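Local structure of threonine synthase (Brucella melitensis bv. 1, 4F4F) at residues 18-21 and 22-26; 121-124 and 125-129; 129-132 and 133-137; 155-158 and 159-162. The protein probably catalyses the pyridoxal-phosphate-dependent conversion of O-phospho-L-homoserine and water into L-threonine and phosphate, the last step of threonine biosynthesis. All coordinates share one frame; numbering follows the deposited sequence.

Contact 1: 18-21 and 22-26; sequences LGFS and DALLA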
loop_
_atom_site.group_PDB
_atom_site.type_symbol
_atom_site.label_atom_id
_atom_site.label_comp_id
_atom_site.label_asym_id
_atom_site.label_seq_id
_atom_site.Cartn_x
_atom_site.Cartn_y
_atom_site.Cartn_z
ATOM N N LEU A 18 -21.739 -2.553 -5.056
ATOM C CA LEU A 18 -21.094 -2.734 -6.352
ATOM C C LEU A 18 -20.480 -4.131 -6.549
ATOM O O LEU A 18 -20.083 -4.778 -5.592
ATOM C CB LEU A 18 -19.994 -1.678 -6.528
ATOM C CG LEU A 18 -20.369 -0.180 -6.576
ATOM C CD1 LEU A 18 -19.081 0.636 -6.682
ATOM C CD2 LEU A 18 -21.326 0.123 -7.708
ATOM N N GLY A 19 -20.370 -4.562 -7.808
ATOM C CA GLY A 19 -19.528 -5.687 -8.149
ATOM C C GLY A 19 -18.044 -5.295 -8.113
ATOM O O GLY A 19 -17.680 -4.120 -7.933
ATOM N N PHE A 20 -17.166 -6.286 -8.247
ATOM C CA PHE A 20 -15.730 -6.034 -8.213
ATOM C C PHE A 20 -15.252 -4.971 -9.212
ATOM O O PHE A 20 -14.551 -4.063 -8.831
ATOM C CB PHE A 20 -14.947 -7.323 -8.515
ATOM C CG PHE A 20 -13.468 -7.104 -8.584
ATOM C CD1 PHE A 20 -12.756 -6.800 -7.422
ATOM C CD2 PHE A 20 -12.803 -7.138 -9.783
ATOM C CE1 PHE A 20 -11.403 -6.569 -7.468
ATOM C CE2 PHE A 20 -11.441 -6.904 -9.841
ATOM C CZ PHE A 20 -10.749 -6.608 -8.672
ATOM N N SER A 21 -15.625 -5.102 -10.490
ATOM C CA SER A 21 -15.115 -4.228 -11.511
ATOM C C SER A 21 -15.472 -2.796 -11.211
ATOM O O SER A 21 -14.630 -1.905 -11.275
ATOM C CB SER A 21 -15.662 -4.634 -12.874
ATOM O OG SER A 21 -15.118 -5.881 -13.222
ATOM N N ASP A 22 -16.727 -2.571 -10.871
ATOM C CA ASP A 22 -17.169 -1.239 -10.510
ATOM C C ASP A 22 -16.470 -0.741 -9.267
ATOM O O ASP A 22 -16.069 0.414 -9.228
ATOM C CB ASP A 22 -18.691 -1.215 -10.321
ATOM C CG ASP A 22 -19.424 -1.226 -11.619
ATOM O OD1 ASP A 22 -18.859 -0.699 -12.577
ATOM O OD2 ASP A 22 -20.541 -1.779 -11.705
ATOM N N ALA A 23 -16.325 -1.592 -8.244
ATOM C CA ALA A 23 -15.627 -1.171 -7.043
ATOM C C ALA A 23 -14.208 -0.741 -7.401
ATOM O O ALA A 23 -13.695 0.219 -6.826
ATOM C CB ALA A 23 -15.610 -2.254 -5.985
ATOM N N LEU A 24 -13.588 -1.447 -8.356
ATOM C CA LEU A 24 -12.238 -1.125 -8.801
ATOM C C LEU A 24 -12.181 0.269 -9.442
ATOM O O LEU A 24 -11.228 0.985 -9.241
ATOM C CB LEU A 24 -11.721 -2.187 -9.785
ATOM C CG LEU A 24 -10.286 -2.019 -10.318
ATOM C CD1 LEU A 24 -9.680 -3.331 -10.770
ATOM C CD2 LEU A 24 -10.255 -1.009 -11.457
ATOM N N LEU A 25 -13.187 0.637 -10.216
ATOM C CA LEU A 25 -13.198 1.912 -10.933
ATOM C C LEU A 25 -13.804 3.039 -10.109
ATOM O O LEU A 25 -13.410 4.204 -10.242
ATOM C CB LEU A 25 -14.020 1.775 -12.208
ATOM C CG LEU A 25 -13.435 0.859 -13.276
ATOM C CD1 LEU A 25 -14.429 0.714 -14.410
ATOM C CD2 LEU A 25 -12.097 1.396 -13.786
ATOM N N ALA A 26 -14.797 2.701 -9.287
ATOM C CA ALA A 26 -15.419 3.696 -8.420
ATOM C C ALA A 26 -14.367 4.340 -7.492
ATOM O O ALA A 26 -14.390 5.559 -7.311
ATOM C CB ALA A 26 -16.560 3.072 -7.631
HETATM O O HOH W 1 -21.489 -3.054 -9.905
#

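Contact 2: 121-124 and 125-129; sequences MQLL and ARMMD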
loop_
_atom_site.group_PDB
_atom_site.type_symbol
_atom_site.label_atom_id
_atom_site.label_comp_id
_atom_site.label_asym_id
_atom_site.label_seq_id
_atom_site.Cartn_x
_atom_site.Cartn_y
_atom_site.Cartn_z
ATOM N N MET A 121 0.295 -2.473 -6.847
ATOM C CA MET A 121 0.196 -1.656 -8.064
ATOM C C MET A 121 0.307 -2.466 -9.344
ATOM O O MET A 121 -0.412 -2.227 -10.312
ATOM C CB MET A 121 1.267 -0.578 -8.113
ATOM C CG MET A 121 0.994 0.503 -7.156
ATOM S SD MET A 121 -0.160 1.711 -7.800
ATOM C CE MET A 121 0.555 2.904 -6.662
ATOM N N GLN A 122 1.221 -3.422 -9.356
ATOM C CA GLN A 122 1.521 -4.137 -10.589
ATOM C C GLN A 122 0.295 -4.961 -11.019
ATOM O O GLN A 122 0.027 -5.111 -12.206
ATOM C CB GLN A 122 2.767 -5.024 -10.395
ATOM C CG GLN A 122 4.086 -4.270 -10.371
ATOM C CD GLN A 122 4.431 -3.643 -11.705
ATOM O OE1 GLN A 122 4.053 -4.156 -12.773
ATOM N NE2 GLN A 122 5.126 -2.495 -11.655
ATOM N N LEU A 123 -0.478 -5.441 -10.065
ATOM C CA LEU A 123 -1.698 -6.185 -10.398
ATOM C C LEU A 123 -2.863 -5.234 -10.658
ATOM O O LEU A 123 -3.623 -5.416 -11.633
ATOM C CB LEU A 123 -2.037 -7.196 -9.291
ATOM C CG LEU A 123 -3.261 -8.102 -9.532
ATOM C CD1 LEU A 123 -3.123 -8.832 -10.853
ATOM C CD2 LEU A 123 -3.518 -9.051 -8.346
ATOM N N LEU A 124 -3.025 -4.236 -9.779
ATOM C CA LEU A 124 -4.067 -3.202 -9.939
ATOM C C LEU A 124 -4.044 -2.598 -11.345
ATOM O O LEU A 124 -5.087 -2.448 -11.977
ATOM C CB LEU A 124 -3.898 -2.051 -8.919
ATOM C CG LEU A 124 -4.808 -0.821 -9.111
ATOM C CD1 LEU A 124 -6.256 -1.327 -9.036
ATOM C CD2 LEU A 124 -4.621 0.262 -8.064
ATOM N N ALA A 125 -2.873 -2.224 -11.838
ATOM C CA ALA A 125 -2.807 -1.563 -13.161
ATOM C C ALA A 125 -3.298 -2.520 -14.280
ATOM O O ALA A 125 -4.010 -2.079 -15.202
ATOM C CB ALA A 125 -1.422 -1.004 -13.448
ATOM N N ARG A 126 -3.000 -3.814 -14.144
ATOM C CA ARG A 126 -3.429 -4.825 -15.114
ATOM C C ARG A 126 -4.900 -5.177 -14.990
ATOM O O ARG A 126 -5.579 -5.346 -15.998
ATOM C CB ARG A 126 -2.547 -6.089 -15.030
ATOM C CG ARG A 126 -1.123 -5.820 -15.464
ATOM C CD ARG A 126 -0.146 -6.971 -15.297
ATOM N NE ARG A 126 1.138 -6.716 -15.964
ATOM C CZ ARG A 126 2.133 -5.995 -15.432
ATOM N NH1 ARG A 126 2.008 -5.434 -14.226
ATOM N NH2 ARG A 126 3.256 -5.822 -16.089
ATOM N N MET A 127 -5.409 -5.264 -13.772
ATOM C CA MET A 127 -6.829 -5.509 -13.559
ATOM C C MET A 127 -7.625 -4.349 -14.142
ATOM O O MET A 127 -8.624 -4.550 -14.818
ATOM C CB MET A 127 -7.152 -5.671 -12.059
ATOM C CG MET A 127 -6.543 -6.928 -11.466
ATOM S SD MET A 127 -7.188 -7.339 -9.859
ATOM C CE MET A 127 -6.697 -5.935 -8.836
ATOM N N MET A 128 -7.169 -3.120 -13.866
ATOM C CA MET A 128 -7.842 -1.938 -14.364
ATOM C C MET A 128 -7.806 -1.912 -15.894
ATOM O O MET A 128 -8.799 -1.583 -16.518
ATOM C CB MET A 128 -7.233 -0.668 -13.791
ATOM C CG MET A 128 -7.977 0.595 -14.222
ATOM S SD MET A 128 -7.308 2.130 -13.510
ATOM C CE MET A 128 -7.268 1.745 -11.760
ATOM N N ASP A 129 -6.675 -2.272 -16.493
ATOM C CA ASP A 129 -6.555 -2.286 -17.968
ATOM C C ASP A 129 -7.595 -3.239 -18.591
ATOM O O ASP A 129 -8.215 -2.939 -19.612
ATOM C CB ASP A 129 -5.144 -2.725 -18.337
ATOM C CG ASP A 129 -4.596 -2.033 -19.559
ATOM O OD1 ASP A 129 -4.792 -0.816 -19.733
ATOM O OD2 ASP A 129 -3.869 -2.703 -20.300
HETATM O O HOH W 2 4.858 -3.617 -15.397
#

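Contact 3: 129-132 and 133-137; sequences DYVL and AQRGE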
loop_
_atom_site.group_PDB
_atom_site.type_symbol
_atom_site.label_atom_id
_atom_site.label_comp_id
_atom_site.label_asym_id
_atom_site.label_seq_id
_atom_site.Cartn_x
_atom_site.Cartn_y
_atom_site.Cartn_z
ATOM N N ASP A 129 -6.675 -2.272 -16.493
ATOM C CA ASP A 129 -6.555 -2.286 -17.968
ATOM C C ASP A 129 -7.595 -3.239 -18.591
ATOM O O ASP A 129 -8.215 -2.939 -19.612
ATOM C CB ASP A 129 -5.144 -2.725 -18.337
ATOM C CG ASP A 129 -4.596 -2.033 -19.559
ATOM O OD1 ASP A 129 -4.792 -0.816 -19.733
ATOM O OD2 ASP A 129 -3.869 -2.703 -20.300
ATOM N N TYR A 130 -7.807 -4.360 -17.917
ATOM C CA TYR A 130 -8.729 -5.382 -18.361
ATOM C C TYR A 130 -10.174 -4.887 -18.223
ATOM O O TYR A 130 -10.970 -5.021 -19.162
ATOM C CB TYR A 130 -8.525 -6.713 -17.604
ATOM C CG TYR A 130 -9.532 -7.735 -18.027
ATOM C CD1 TYR A 130 -10.750 -7.829 -17.366
ATOM C CD2 TYR A 130 -9.307 -8.560 -19.132
ATOM C CE1 TYR A 130 -11.704 -8.750 -17.764
ATOM C CE2 TYR A 130 -10.266 -9.479 -19.545
ATOM C CZ TYR A 130 -11.463 -9.556 -18.852
ATOM O OH TYR A 130 -12.466 -10.440 -19.230
ATOM N N VAL A 131 -10.510 -4.321 -17.063
ATOM C CA VAL A 131 -11.870 -3.813 -16.848
ATOM C C VAL A 131 -12.239 -2.696 -17.838
ATOM O O VAL A 131 -13.354 -2.682 -18.397
ATOM C CB VAL A 131 -12.060 -3.342 -15.390
ATOM C CG1 VAL A 131 -13.346 -2.544 -15.258
ATOM C CG2 VAL A 131 -11.970 -4.537 -14.442
ATOM N N LEU A 132 -11.317 -1.749 -18.046
ATOM C CA LEU A 132 -11.498 -0.673 -19.015
ATOM C C LEU A 132 -11.721 -1.231 -20.434
ATOM O O LEU A 132 -12.663 -0.840 -21.095
ATOM C CB LEU A 132 -10.287 0.282 -19.002
ATOM C CG LEU A 132 -10.079 1.138 -17.737
ATOM C CD1 LEU A 132 -8.708 1.829 -17.776
ATOM C CD2 LEU A 132 -11.189 2.192 -17.581
ATOM N N ALA A 133 -10.859 -2.137 -20.884
ATOM C CA ALA A 133 -11.022 -2.770 -22.204
ATOM C C ALA A 133 -12.393 -3.394 -22.343
ATOM O O ALA A 133 -13.041 -3.248 -23.387
ATOM C CB ALA A 133 -9.962 -3.845 -22.457
ATOM N N GLN A 134 -12.821 -4.125 -21.317
ATOM C CA GLN A 134 -14.102 -4.834 -21.394
ATOM C C GLN A 134 -15.272 -3.875 -21.555
ATOM O O GLN A 134 -16.297 -4.271 -22.108
ATOM C CB GLN A 134 -14.339 -5.773 -20.185
ATOM C CG GLN A 134 -13.498 -7.053 -20.214
ATOM C CD GLN A 134 -13.733 -7.981 -21.419
ATOM O OE1 GLN A 134 -12.793 -8.295 -22.216
ATOM N NE2 GLN A 134 -14.971 -8.441 -21.570
ATOM N N ARG A 135 -15.109 -2.627 -21.107
ATOM C CA ARG A 135 -16.147 -1.596 -21.235
ATOM C C ARG A 135 -15.898 -0.612 -22.344
ATOM O O ARG A 135 -16.625 0.355 -22.458
ATOM C CB ARG A 135 -16.223 -0.766 -19.958
ATOM C CG ARG A 135 -16.612 -1.581 -18.796
ATOM C CD ARG A 135 -16.584 -0.727 -17.557
ATOM N NE ARG A 135 -16.910 -1.610 -16.470
ATOM C CZ ARG A 135 -17.451 -1.225 -15.325
ATOM N NH1 ARG A 135 -17.772 0.054 -15.125
ATOM N NH2 ARG A 135 -17.692 -2.145 -14.397
ATOM N N GLY A 136 -14.882 -0.851 -23.161
ATOM C CA GLY A 136 -14.557 0.075 -24.247
ATOM C C GLY A 136 -14.189 1.465 -23.775
ATOM O O GLY A 136 -14.495 2.472 -24.448
ATOM N N GLU A 137 -13.558 1.523 -22.603
ATOM C CA GLU A 137 -13.182 2.794 -21.990
ATOM C C GLU A 137 -11.685 2.897 -21.869
ATOM O O GLU A 137 -10.936 1.905 -22.032
ATOM C CB GLU A 137 -13.790 2.919 -20.590
ATOM C CG GLU A 137 -15.268 3.262 -20.603
ATOM C CD GLU A 137 -15.877 3.181 -19.229
ATOM O OE1 GLU A 137 -15.118 3.234 -18.254
ATOM O OE2 GLU A 137 -17.110 3.049 -19.122
#

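Contact 4: 155-158 and 159-162; sequences EAFG and GRDN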
loop_
_atom_site.group_PDB
_atom_site.type_symbol
_atom_site.label_atom_id
_atom_site.label_comp_id
_atom_site.label_asym_id
_atom_site.label_seq_id
_atom_site.Cartn_x
_atom_site.Cartn_y
_atom_site.Cartn_z
ATOM N N GLU A 155 5.758 2.656 -12.844
ATOM C CA GLU A 155 6.210 1.321 -13.227
ATOM C C GLU A 155 5.095 0.293 -13.406
ATOM O O GLU A 155 5.289 -0.704 -14.104
ATOM C CB GLU A 155 7.276 0.780 -12.260
ATOM C CG GLU A 155 8.661 1.310 -12.562
ATOM C CD GLU A 155 9.224 0.796 -13.895
ATOM O OE1 GLU A 155 9.083 -0.386 -14.233
ATOM O OE2 GLU A 155 9.824 1.581 -14.606
ATOM N N ALA A 156 3.949 0.521 -12.765
ATOM C CA ALA A 156 2.789 -0.361 -12.894
ATOM C C ALA A 156 1.950 -0.017 -14.132
ATOM O O ALA A 156 1.541 -0.903 -14.870
ATOM C CB ALA A 156 1.924 -0.284 -11.638
ATOM N N PHE A 157 1.753 1.286 -14.384
ATOM C CA PHE A 157 0.851 1.735 -15.465
ATOM C C PHE A 157 1.564 1.980 -16.784
ATOM O O PHE A 157 0.923 1.990 -17.828
ATOM C CB PHE A 157 0.068 2.976 -15.057
ATOM C CG PHE A 157 -1.073 2.680 -14.129
ATOM C CD1 PHE A 157 -2.290 2.266 -14.630
ATOM C CD2 PHE A 157 -0.933 2.834 -12.758
ATOM C CE1 PHE A 157 -3.361 2.011 -13.798
ATOM C CE2 PHE A 157 -2.009 2.593 -11.918
ATOM C CZ PHE A 157 -3.222 2.190 -12.437
ATOM N N GLY A 158 2.884 2.137 -16.722
ATOM C CA GLY A 158 3.729 2.231 -17.902
ATOM C C GLY A 158 3.451 1.053 -18.836
ATOM O O GLY A 158 3.562 -0.136 -18.481
ATOM N N GLY A 159 3.031 1.368 -20.042
ATOM C CA GLY A 159 2.873 0.322 -21.028
ATOM C C GLY A 159 1.563 -0.397 -20.961
ATOM O O GLY A 159 1.372 -1.324 -21.734
ATOM N N ARG A 160 0.635 0.022 -20.096
ATOM C CA ARG A 160 -0.704 -0.520 -20.154
ATOM C C ARG A 160 -1.378 0.040 -21.437
ATOM O O ARG A 160 -0.973 1.103 -21.963
ATOM C CB ARG A 160 -1.519 -0.220 -18.878
ATOM C CG ARG A 160 -0.896 -0.687 -17.554
ATOM C CD ARG A 160 -0.985 -2.180 -17.289
ATOM N NE ARG A 160 -0.154 -2.976 -18.200
ATOM C CZ ARG A 160 1.150 -3.205 -18.050
ATOM N NH1 ARG A 160 1.772 -3.955 -18.947
ATOM N NH2 ARG A 160 1.851 -2.712 -17.006
ATOM N N ASP A 161 -2.374 -0.672 -21.942
ATOM C CA ASP A 161 -3.007 -0.304 -23.190
ATOM C C ASP A 161 -4.050 0.825 -23.032
ATOM O O ASP A 161 -4.168 1.673 -23.908
ATOM C CB ASP A 161 -3.658 -1.535 -23.841
ATOM C CG ASP A 161 -2.653 -2.689 -24.100
ATOM O OD1 ASP A 161 -1.440 -2.434 -24.319
ATOM O OD2 ASP A 161 -3.095 -3.864 -24.106
ATOM N N ASN A 162 -4.788 0.836 -21.926
ATOM C CA ASN A 162 -6.005 1.653 -21.811
ATOM C C ASN A 162 -5.901 2.869 -20.869
ATOM O O ASN A 162 -6.915 3.527 -20.600
ATOM C CB ASN A 162 -7.187 0.760 -21.424
ATOM C CG ASN A 162 -7.432 -0.327 -22.463
ATOM O OD1 ASN A 162 -7.500 -1.521 -22.161
ATOM N ND2 ASN A 162 -7.502 0.078 -23.685
HETATM O O HOH W 3 4.633 -3.066 -18.816
#

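Contact 1: 18-21 and 22-26
Ala23 N donates to Gly19 O at 2.9 Å, and this bond closes the first turn of helix 20-26. The next two bonds of the same i to i+4 series follow. Leu24 N reaches Phe20 O at 2.8 Å, and Leu25 N reaches Ser21 O at 3.1 Å. A water accepts from Gly19 N; its link to Asp22 OD2 is modelled too short and stays doubtful. The CG of Asp22 stands beside its own backbone N (chi1 -76°), which turns the carboxylate back toward the helix start. Its other oxygen, OD1, forms a salt bridge with Arg135, and Ser21 OG is hydrogen-bonded to Glu71. Gly19 is the N-cap residue, so this is a helix N-terminus with a water perhaps shared between cap and carboxylate. The Asp22 carboxylate, near the positive end of the helix dipole, would probably be stabilised there.

Leu18, just before the cap, lies against the side of the first turns. Its CD1 meets Ala26 CB at 3.6 Å, while CD2 lies 3.9 Å from Asp22 CB. The Leu18 and Asp22 side chains cross at about a right angle. Farther round the helix, the CZ of Phe20 comes within 4.0 Å of Leu24 CD1. The methyl approaches the ring at a slant. Phe20 and Leu24 also pack on Met127 of helix 117-134, and Phe20 and Ala23 touch Tyr8 of strand 8-10.

Contact 2: 121-124 and 125-129
Gln122 and Arg126 lie side by side one turn apart, pointing the same way. Arg126 NH1 bonds twice to Gln122: to the side-chain OE1 at 2.8 Å and to the backbone O at 2.8 Å. Both acceptors lie close to the guanidinium plane, although the amide plane is turned 43° from it. The bend of Gln122 at chi2 (-67°) folds its amide toward the arginine. A water donates to Gln122 OE1 and accepts from Arg126 NH2, completing a small ring of bonds. Gln122 NE2 is hydrogen-bonded to Glu155 O, which helps fix the amide.

The partly exposed Arg126 marks the looser, hydrated side; the tight side is apolar. Leu123 CD1 meets Met127 CG at 4.0 Å, and the two side chains cross obliquely. Leu124 CD1 lies 4.2 Å from the bent-back methyl CE of Met128. Leu123 also packs on helix 74-86, Leu124 on helix 229-232, and Ala125 on helix 148-157. Backbone bonds such as Met127 N to Leu123 O, 2.8 Å, hold the turns together.

This is i to i+4 packing along a largely buried stretch of an alpha-helix. The helix begins at Lys117, the predicted cofactor-attachment lysine, not covalently linked here, in the pyridoxal-phosphate-dependent enzyme domain.

Contact 3: 129-132 and 133-137
Gln134 CG sits over one face of the Tyr130 ring, 3.8 Å from the ring centroid, in a CH-pi contact. The tyrosine reaches forward because its CG is anti to the backbone N (chi1 177°). The bend at chi2 (-61°) brings the glutamine amide back over the ring, and the turn at chi3 sets it almost parallel, the planes 12° apart. Gln134 CD comes within 3.5 Å of Tyr130 OH. Val131 and Arg135 run alongside each other, with Val131 CG1 at 3.9 Å from Arg135 NE. The arginine chain is extended from CG to NE and carries its guanidinium out to Asp22, its salt-bridge partner. Leu132 CD2 meets Glu137 CB at 4.0 Å, and these two side chains cross at about a right angle.

A Schellman motif ends the helix. Glu137 N donates to Leu132 O at 2.9 Å, and Gly136 N donates to Ala133 O. Gly136, with positive phi, is the C-prime residue. Arg135 N makes weak bonds to Val131 O and Leu132 O.

The end of helix 117-134 is held from several sides. Tyr130 touches helix 74-86, and Val131 and Arg135 lie against helix 20-26. Asp129 accepts hydrogen bonds from the backbone N atoms of Asp161 and Asn162, in the loop leading to strand 163-170.

Contact 4: 155-158 and 159-162
Arg160 folds back over the end of helix 148-157 and bonds to it twice. Its backbone N donates to Phe157 O at 3.0 Å, with a nearly straight N-H...O angle of 167°, though the N stands well above the carbonyl plane. Its NH2 donates to Ala156 O at 2.8 Å, and this oxygen lies close to the guanidinium plane. The long side chain gets there by bending at chi2 (-76°) and again at chi3 (68°), which brings the guanidinium back over Gly158 and the helix end. On the way, CG passes 3.2 Å from Phe157 O. CG also approaches the Phe157 ring at a slant.

Gly158 lies beneath the guanidinium. Its O faces the flat of that group, and the distance from this O to Arg160 NH2 is 3.4 Å, at an angle too poor for a hydrogen bond. A water links them instead: it donates to Gly158 O at 3.1 Å and accepts from Arg160 NH1. Gly159 comes next, with positive phi at the third position of the turn. Gly159 N is hydrogen-bonded to Asn189 OD1, and Asn189 ND2 reaches Phe157 O.

The arginine thus bonds to a main-chain carbonyl at the C-terminal end of the helix, where the helix dipole would probably favour a positive charge. Arg126 NH2 lies close to Arg160 NH2, a pair of like charges. Residues 157-160 form a type II beta turn. It ends helix 148-157 and turns the chain toward strand 163-170 of the parallel sheet, the helix-to-strand link of a beta-alpha-beta crossover within the pyridoxal-phosphate-dependent enzyme domain.

How the contacts relate
Contacts 2 and 3 lie on helix 117-134, and contacts 1 and 4 pack against it. Contacts 2 and 3 are successive parts of the helix, share Asp129 and have centres 12 Å apart. Contact 1 packs against both: Phe20 CZ lies 3.8 Å from Met127 SD, and Leu25 CD1 lies 3.5 Å from Val131 CG1. Contact 4 adjoins contact 2, with centres 8 Å apart, and Ala125 CB is 3.3 Å from Ala156 O. Contacts 1 and 4 do not touch; their nearest atoms are about 8 Å apart. Contact 2 comes nearest the cofactor, the Met121 side chain lying about 9 Å from the bound PLP. The Ala156 side chain of contact 4 is about 14 Å from it.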